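Uracil-dna glycosylase (Deinococcus radiodurans, PDB 4UQM) belongs to the uracil-DNA glycosylase superfamily, a family of single-domain alpha/beta proteins built around a short parallel beta-sheet. Local coordinates at residues T44-Q49 and Q156-E161. The protein carries 1 engineered substitution. Numbering follows the deposited sequence.
Sequences TDFLRQ and QGKGWE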
loop_
_atom_site.group_PDB
_atom_site.type_symbol
_atom_site.label_atom_id
_atom_site.label_comp_id
_atom_site.label_asym_id
_atom_site.label_seq_id
_atom_site.Cartn_x
_atom_site.Cartn_y
_atom_site.Cartn_z
ATOM N N THR A 44 -4.980 -13.439 -13.361
ATOM C CA THR A 44 -4.714 -12.642 -14.576
ATOM C C THR A 44 -5.832 -12.802 -15.621
ATOM O O THR A 44 -6.331 -11.826 -16.208
ATOM C CB THR A 44 -3.337 -13.003 -15.134
ATOM O OG1 THR A 44 -2.337 -12.627 -14.182
ATOM C CG2 THR A 44 -3.067 -12.299 -16.442
ATOM N N ASP A 45 -6.294 -14.035 -15.795
ATOM C CA ASP A 45 -7.346 -14.296 -16.791
ATOM C C ASP A 45 -8.634 -13.604 -16.376
ATOM O O ASP A 45 -9.352 -13.052 -17.209
ATOM C CB ASP A 45 -7.621 -15.792 -16.959
ATOM C CG ASP A 45 -6.569 -16.502 -17.763
ATOM O OD1 ASP A 45 -5.762 -15.871 -18.480
ATOM O OD2 ASP A 45 -6.570 -17.720 -17.653
ATOM N N PHE A 46 -8.934 -13.632 -15.081
ATOM C CA PHE A 46 -10.138 -12.940 -14.594
ATOM C C PHE A 46 -10.026 -11.437 -14.814
ATOM O O PHE A 46 -10.973 -10.797 -15.241
ATOM C CB PHE A 46 -10.338 -13.281 -13.100
ATOM C CG PHE A 46 -11.332 -12.380 -12.366
ATOM C CD1 PHE A 46 -12.690 -12.460 -12.628
ATOM C CD2 PHE A 46 -10.868 -11.397 -11.516
ATOM C CE1 PHE A 46 -13.601 -11.591 -11.920
ATOM C CE2 PHE A 46 -11.759 -10.538 -10.811
ATOM C CZ PHE A 46 -13.102 -10.648 -11.075
ATOM N N LEU A 47 -8.875 -10.872 -14.508
ATOM C CA LEU A 47 -8.677 -9.431 -14.673
ATOM C C LEU A 47 -8.745 -9.021 -16.154
ATOM O O LEU A 47 -9.254 -7.979 -16.453
ATOM C CB LEU A 47 -7.329 -8.977 -14.069
ATOM C CG LEU A 47 -7.300 -9.116 -12.555
ATOM C CD1 LEU A 47 -5.942 -8.696 -12.088
ATOM C CD2 LEU A 47 -8.422 -8.327 -11.863
ATOM N N ARG A 48 -8.246 -9.845 -17.073
ATOM C CA ARG A 48 -8.413 -9.536 -18.482
ATOM C C ARG A 48 -9.898 -9.478 -18.909
ATOM O O ARG A 48 -10.327 -8.577 -19.609
ATOM C CB ARG A 48 -7.622 -10.528 -19.306
ATOM C CG ARG A 48 -6.125 -10.321 -19.155
ATOM C CD ARG A 48 -5.354 -11.495 -19.744
ATOM N NE ARG A 48 -3.922 -11.344 -19.522
ATOM C CZ ARG A 48 -2.999 -12.232 -19.887
ATOM N NH1 ARG A 48 -3.339 -13.368 -20.511
ATOM N NH2 ARG A 48 -1.725 -11.997 -19.591
ATOM N N GLN A 49 -10.692 -10.404 -18.397
ATOM C CA GLN A 49 -12.138 -10.378 -18.649
ATOM C C GLN A 49 -12.780 -9.154 -18.040
ATOM O O GLN A 49 -13.631 -8.484 -18.670
ATOM C CB GLN A 49 -12.810 -11.643 -18.091
ATOM C CG GLN A 49 -12.742 -12.870 -18.960
ATOM C CD GLN A 49 -13.691 -12.737 -20.161
ATOM O OE1 GLN A 49 -14.492 -11.806 -20.239
ATOM N NE2 GLN A 49 -13.570 -13.607 -21.071
ATOM N N GLN A 156 -12.111 -8.300 -4.344
ATOM C CA GLN A 156 -11.769 -9.149 -3.208
ATOM C C GLN A 156 -12.015 -10.620 -3.540
ATOM O O GLN A 156 -12.973 -10.963 -4.224
ATOM C CB GLN A 156 -12.533 -8.658 -1.952
ATOM C CG GLN A 156 -12.172 -9.307 -0.631
ATOM C CD GLN A 156 -12.723 -10.674 -0.479
ATOM O OE1 GLN A 156 -13.778 -11.011 -1.026
ATOM N NE2 GLN A 156 -12.016 -11.499 0.260
ATOM N N GLY A 157 -11.133 -11.480 -3.052
ATOM C CA GLY A 157 -11.381 -12.906 -3.100
ATOM C C GLY A 157 -11.219 -13.559 -4.479
ATOM O O GLY A 157 -11.795 -14.606 -4.745
ATOM N N LYS A 158 -10.394 -12.944 -5.334
ATOM C CA LYS A 158 -10.173 -13.382 -6.722
ATOM C C LYS A 158 -8.737 -13.790 -7.001
ATOM O O LYS A 158 -8.408 -14.101 -8.151
ATOM C CB LYS A 158 -10.523 -12.218 -7.644
ATOM C CG LYS A 158 -11.925 -11.674 -7.447
ATOM C CD LYS A 158 -12.945 -12.753 -7.723
ATOM C CE LYS A 158 -14.360 -12.235 -7.702
ATOM N NZ LYS A 158 -15.264 -13.438 -7.775
ATOM N N GLY A 159 -7.888 -13.825 -5.983
ATOM C CA GLY A 159 -6.515 -14.213 -6.117
ATOM C C GLY A 159 -5.508 -13.214 -5.681
ATOM O O GLY A 159 -4.369 -13.583 -5.391
ATOM N N TRP A 160 -5.880 -11.927 -5.561
ATOM C CA TRP A 160 -4.872 -10.968 -5.149
ATOM C C TRP A 160 -4.318 -11.249 -3.759
ATOM O O TRP A 160 -3.157 -10.947 -3.462
ATOM C CB TRP A 160 -5.417 -9.520 -5.141
ATOM C CG TRP A 160 -5.436 -8.845 -6.467
ATOM C CD1 TRP A 160 -6.535 -8.350 -7.147
ATOM C CD2 TRP A 160 -4.308 -8.578 -7.281
ATOM N NE1 TRP A 160 -6.125 -7.777 -8.339
ATOM C CE2 TRP A 160 -4.764 -7.920 -8.439
ATOM C CE3 TRP A 160 -2.937 -8.834 -7.158
ATOM C CZ2 TRP A 160 -3.887 -7.540 -9.460
ATOM C CZ3 TRP A 160 -2.069 -8.453 -8.172
ATOM C CH2 TRP A 160 -2.554 -7.804 -9.295
ATOM N N GLU A 161 -5.180 -11.734 -2.868
ATOM C CA GLU A 161 -4.744 -11.941 -1.482
ATOM C C GLU A 161 -3.608 -12.916 -1.359
ATOM O O GLU A 161 -2.737 -12.710 -0.511
ATOM C CB GLU A 161 -5.916 -12.399 -0.605
ATOM C CG GLU A 161 -7.003 -11.348 -0.400
ATOM C CD GLU A 161 -8.061 -11.246 -1.491
ATOM O OE1 GLU A 161 -7.939 -11.907 -2.568
ATOM O OE2 GLU A 161 -9.066 -10.508 -1.244
#
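Phe46 and Leu47, neighbours on helix 38-53, pack against Lys158 and Trp160 where the loop 156-159 runs into helix 160-172. The contact lies at the periphery of the alpha/beta fold of the uracil-DNA glycosylase superfamily, its centre about 18 Å from the centre of the chain, and joins helix 38-53, the second helix of the chain, to the start of helix 160-172. It is apolar throughout and falls into two patches.

The first is a CH-pi contact, made by one of two conformers modelled for Lys158 and so perhaps not permanent. Lys158 CD sits over one face of the Phe46 ring, displaced toward the rim, 4.2 Å from the ring centroid and 24° off the normal. The lysine chain bends at chi2 (-61°), and its CB, CG and CE run past the CD2, CE2 and CZ side of the ring: Lys158 CG reaches Phe46 CE2 at 3.6 Å, and Lys158 CE lies 3.9 Å from Phe46 CZ. Phe46 projects toward the loop with CG beside its carbonyl carbon (chi1 166°), and its ring also meets His155 edge-to-face.

The second patch is more buried. Here one methyl group, CD1 of Leu47, approaches the indole of Trp160 obliquely. The indole NE1 is hydrogen-bonded to Thr146 OG1, a tie that helps fix the ring's rotation, and Leu47 touches Thr146 and His155 as well.

From the first turn of helix 160-172, Glu161 reaches back past the N-cap residue Gly159 to the preceding loop: Glu161 OE2 accepts, on its syn side, a hydrogen bond from Gly157 N, 2.9 Å away. Across the segments the closest approach is Leu47 CD1 to Trp160 CZ2, 3.5 Å.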